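Local coordinates for protein dehydratase, IlvD/Edd family (Caulobacter crescentus, PDB 5OYN) that catalyses the dehydration of D-xylonate, and of D-gluconate, to 2-keto-3-deoxy sugar acids, using a [2Fe-2S] cluster and magnesium, at residues 235-240 / 331-336. Numbering follows the deposited sequence.
Sequences AIPAPY and RFHRAG
The loop 235-240, which leads into helix 241-259 and folds into a type I turn from Pro237 to Tyr240, runs past the last turn of helix 329-335 and comes closest at Ala235 and His333, whose CA atoms are 5.1 Å apart. This is structural packing within the N-terminal IlvD/Edd family region, with the Pro237 side chain about 13 Å from the [2Fe-2S] cluster. Ala235 suits the crossing because a lone methyl lets the backbones come this close: its CB meets His333 CB at 3.7 Å and also packs on the CD2 and CE2 side of the Phe332 ring. His333 contributes most of the helix's side of the contact. With CG anti to the backbone N (chi1 166°), its imidazole reaches out over the loop, and Ile236 CA sits over one face, 3.7 Å from the ring centroid in a CH-pi contact. Ile236 CG1 lies beside His333 NE2. Pro237, a compact apolar ring, touches two rings through CD, obliquely at the imidazole and over the centre of the Tyr240 ring, 3.9 Å above its plane. An alanine in place of His333 would lose the ring that Ile236 and Pro237 pack on, and would probably loosen the loop against the helix. Further out, Arg334 bends at chi2 and chi3 to bring NH1 within 3.2 Å of Tyr240 OH, with guanidinium and phenol planes only 8° apart. Gly336, at positive phi (126°), ends the helix in a Schellman motif, where a side chain would clash with the preceding carbonyl. Apolar and CH-pi packing thus dominates, but Tyr240 OH is hydrogen-bonded to Glu330 and Arg334 makes a cation-pi contact with Trp167 of the second subunit, so the guanidinium charge probably ties this helix end to the tetramer interface.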
ATOM      1  N   ALA A 235      22.485   7.657 -10.978  1.00 44.75           N
ATOM      2  CA  ALA A 235      23.008   6.328 -11.269  1.00 43.29           C
ATOM      3  C   ALA A 235      22.629   5.256 -10.256  1.00 48.68           C
ATOM      4  O   ALA A 235      22.832   4.074 -10.564  1.00 48.84           O
ATOM      5  CB  ALA A 235      24.533   6.360 -11.374  1.00 37.68           C
ATOM      6  N   ILE A 236      22.132   5.621  -9.073  1.00 42.33           N
ATOM      7  CA  ILE A 236      21.812   4.605  -8.056  1.00 45.75           C
ATOM      8  C   ILE A 236      20.846   3.584  -8.647  1.00 45.22           C
ATOM      9  O   ILE A 236      19.802   3.972  -9.208  1.00 45.59           O
ATOM     10  CB  ILE A 236      21.206   5.247  -6.795  1.00 49.03           C
ATOM     11  CG1 ILE A 236      21.950   6.521  -6.389  1.00 47.24           C
ATOM     12  CG2 ILE A 236      21.247   4.249  -5.650  1.00 48.49           C
ATOM     13  CD1 ILE A 236      21.181   7.396  -5.416  1.00 42.54           C
ATOM     14  N   PRO A 237      21.147   2.286  -8.593  1.00 44.87           N
ATOM     15  CA  PRO A 237      20.177   1.293  -9.077  1.00 47.81           C
ATOM     16  C   PRO A 237      18.918   1.291  -8.214  1.00 44.99           C
ATOM     17  O   PRO A 237      18.980   1.419  -6.987  1.00 44.89           O
ATOM     18  CB  PRO A 237      20.947  -0.033  -8.974  1.00 45.76           C
ATOM     19  CG  PRO A 237      22.401   0.381  -9.038  1.00 39.60           C
ATOM     20  CD  PRO A 237      22.440   1.664  -8.251  1.00 43.27           C
ATOM     21  N   ALA A 238      17.772   1.138  -8.874  1.00 40.52           N
ATOM     22  CA  ALA A 238      16.477   1.213  -8.199  1.00 45.24           C
ATOM     23  C   ALA A 238      16.343   0.397  -6.903  1.00 42.76           C
ATOM     24  O   ALA A 238      15.739   0.918  -5.951  1.00 41.55           O
ATOM     25  CB  ALA A 238      15.387   0.815  -9.200  1.00 43.19           C
ATOM     26  N   PRO A 239      16.838  -0.836  -6.778  1.00 38.55           N
ATOM     27  CA  PRO A 239      16.629  -1.565  -5.519  1.00 41.96           C
ATOM     28  C   PRO A 239      17.639  -1.310  -4.410  1.00 46.05           C
ATOM     29  O   PRO A 239      17.463  -1.896  -3.337  1.00 51.11           O
ATOM     30  CB  PRO A 239      16.676  -3.045  -5.947  1.00 39.63           C
ATOM     31  CG  PRO A 239      16.848  -3.047  -7.447  1.00 45.43           C
ATOM     32  CD  PRO A 239      17.366  -1.718  -7.830  1.00 41.06           C
ATOM     33  N   TYR A 240      18.664  -0.478  -4.595  1.00 46.54           N
ATOM     34  CA  TYR A 240      19.555  -0.144  -3.481  1.00 46.36           C
ATOM     35  C   TYR A 240      18.833   0.735  -2.470  1.00 43.07           C
ATOM     36  O   TYR A 240      17.968   1.542  -2.819  1.00 43.60           O
ATOM     37  CB  TYR A 240      20.798   0.615  -3.954  1.00 45.92           C
ATOM     38  CG  TYR A 240      21.875  -0.187  -4.635  1.00 43.59           C
ATOM     39  CD1 TYR A 240      21.587  -1.379  -5.281  1.00 43.57           C
ATOM     40  CD2 TYR A 240      23.186   0.276  -4.659  1.00 46.24           C
ATOM     41  CE1 TYR A 240      22.569  -2.095  -5.936  1.00 42.34           C
ATOM     42  CE2 TYR A 240      24.181  -0.423  -5.317  1.00 46.07           C
ATOM     43  CZ  TYR A 240      23.869  -1.617  -5.952  1.00 48.36           C
ATOM     44  OH  TYR A 240      24.861  -2.329  -6.607  1.00 47.05           O
ATOM     45  N   ARG A 331      28.007  -1.283 -11.795  1.00 49.75           N
ATOM     46  CA  ARG A 331      29.420  -0.915 -11.734  1.00 52.54           C
ATOM     47  C   ARG A 331      29.605   0.590 -11.934  1.00 48.95           C
ATOM     48  O   ARG A 331      30.443   1.221 -11.265  1.00 41.80           O
ATOM     49  CB  ARG A 331      30.214  -1.710 -12.766  1.00 47.77           C
ATOM     50  CG  ARG A 331      30.417  -3.180 -12.408  1.00 51.40           C
ATOM     51  CD  ARG A 331      31.249  -3.366 -11.141  1.00 48.45           C
ATOM     52  NE  ARG A 331      32.612  -2.823 -11.203  1.00 53.50           N
ATOM     53  CZ  ARG A 331      33.675  -3.464 -11.704  1.00 55.14           C
ATOM     54  NH1 ARG A 331      33.553  -4.675 -12.226  1.00 53.99           N
ATOM     55  NH2 ARG A 331      34.873  -2.889 -11.683  1.00 52.44           N
ATOM     56  N   PHE A 332      28.804   1.186 -12.824  1.00 42.07           N
ATOM     57  CA  PHE A 332      28.914   2.614 -13.062  1.00 40.11           C
ATOM     58  C   PHE A 332      28.674   3.395 -11.776  1.00 46.88           C
ATOM     59  O   PHE A 332      29.476   4.261 -11.399  1.00 46.44           O
ATOM     60  CB  PHE A 332      27.939   3.035 -14.163  1.00 43.23           C
ATOM     61  CG  PHE A 332      27.945   4.520 -14.435  1.00 48.41           C
ATOM     62  CD1 PHE A 332      29.145   5.200 -14.643  1.00 45.20           C
ATOM     63  CD2 PHE A 332      26.754   5.239 -14.467  1.00 44.02           C
ATOM     64  CE1 PHE A 332      29.158   6.554 -14.880  1.00 46.89           C
ATOM     65  CE2 PHE A 332      26.759   6.598 -14.703  1.00 41.57           C
ATOM     66  CZ  PHE A 332      27.959   7.257 -14.906  1.00 49.37           C
ATOM     67  N   HIS A 333      27.592   3.073 -11.062  1.00 46.12           N
ATOM     68  CA  HIS A 333      27.256   3.844  -9.870  1.00 44.27           C
ATOM     69  C   HIS A 333      28.253   3.592  -8.739  1.00 44.37           C
ATOM     70  O   HIS A 333      28.577   4.506  -7.972  1.00 50.72           O
ATOM     71  CB  HIS A 333      25.825   3.533  -9.418  1.00 48.36           C
ATOM     72  CG  HIS A 333      25.528   4.031  -8.039  1.00 49.37           C
ATOM     73  ND1 HIS A 333      25.641   3.233  -6.921  1.00 44.35           N
ATOM     74  CD2 HIS A 333      25.202   5.266  -7.591  1.00 45.48           C
ATOM     75  CE1 HIS A 333      25.371   3.948  -5.844  1.00 45.11           C
ATOM     76  NE2 HIS A 333      25.101   5.184  -6.223  1.00 49.15           N
ATOM     77  N   ARG A 334      28.743   2.364  -8.605  1.00 46.15           N
ATOM     78  CA  ARG A 334      29.763   2.089  -7.597  1.00 48.71           C
ATOM     79  C   ARG A 334      31.066   2.821  -7.901  1.00 55.48           C
ATOM     80  O   ARG A 334      31.808   3.168  -6.974  1.00 58.25           O
ATOM     81  CB  ARG A 334      30.012   0.587  -7.522  1.00 50.50           C
ATOM     82  CG  ARG A 334      30.689   0.100  -6.266  1.00 54.22           C
ATOM     83  CD  ARG A 334      30.015  -1.202  -5.786  1.00 58.75           C
ATOM     84  NE  ARG A 334      30.248  -2.320  -6.697  1.00 54.83           N
ATOM     85  CZ  ARG A 334      29.289  -3.117  -7.155  1.00 51.83           C
ATOM     86  NH1 ARG A 334      28.034  -2.912  -6.782  1.00 48.35           N
ATOM     87  NH2 ARG A 334      29.583  -4.108  -7.994  1.00 51.39           N
ATOM     88  N   ALA A 335      31.368   3.046  -9.187  1.00 54.70           N
ATOM     89  CA  ALA A 335      32.527   3.841  -9.591  1.00 53.30           C
ATOM     90  C   ALA A 335      32.355   5.334  -9.334  1.00 51.96           C
ATOM     91  O   ALA A 335      33.348   6.069  -9.379  1.00 49.87           O
ATOM     92  CB  ALA A 335      32.822   3.616 -11.071  1.00 49.26           C
ATOM     93  N   GLY A 336      31.133   5.800  -9.078  1.00 48.30           N
ATOM     94  CA  GLY A 336      30.906   7.190  -8.739  1.00 40.82           C
ATOM     95  C   GLY A 336      29.870   7.838  -9.625  1.00 42.76           C
ATOM     96  O   GLY A 336      29.551   9.021  -9.464  1.00 47.03           O
TER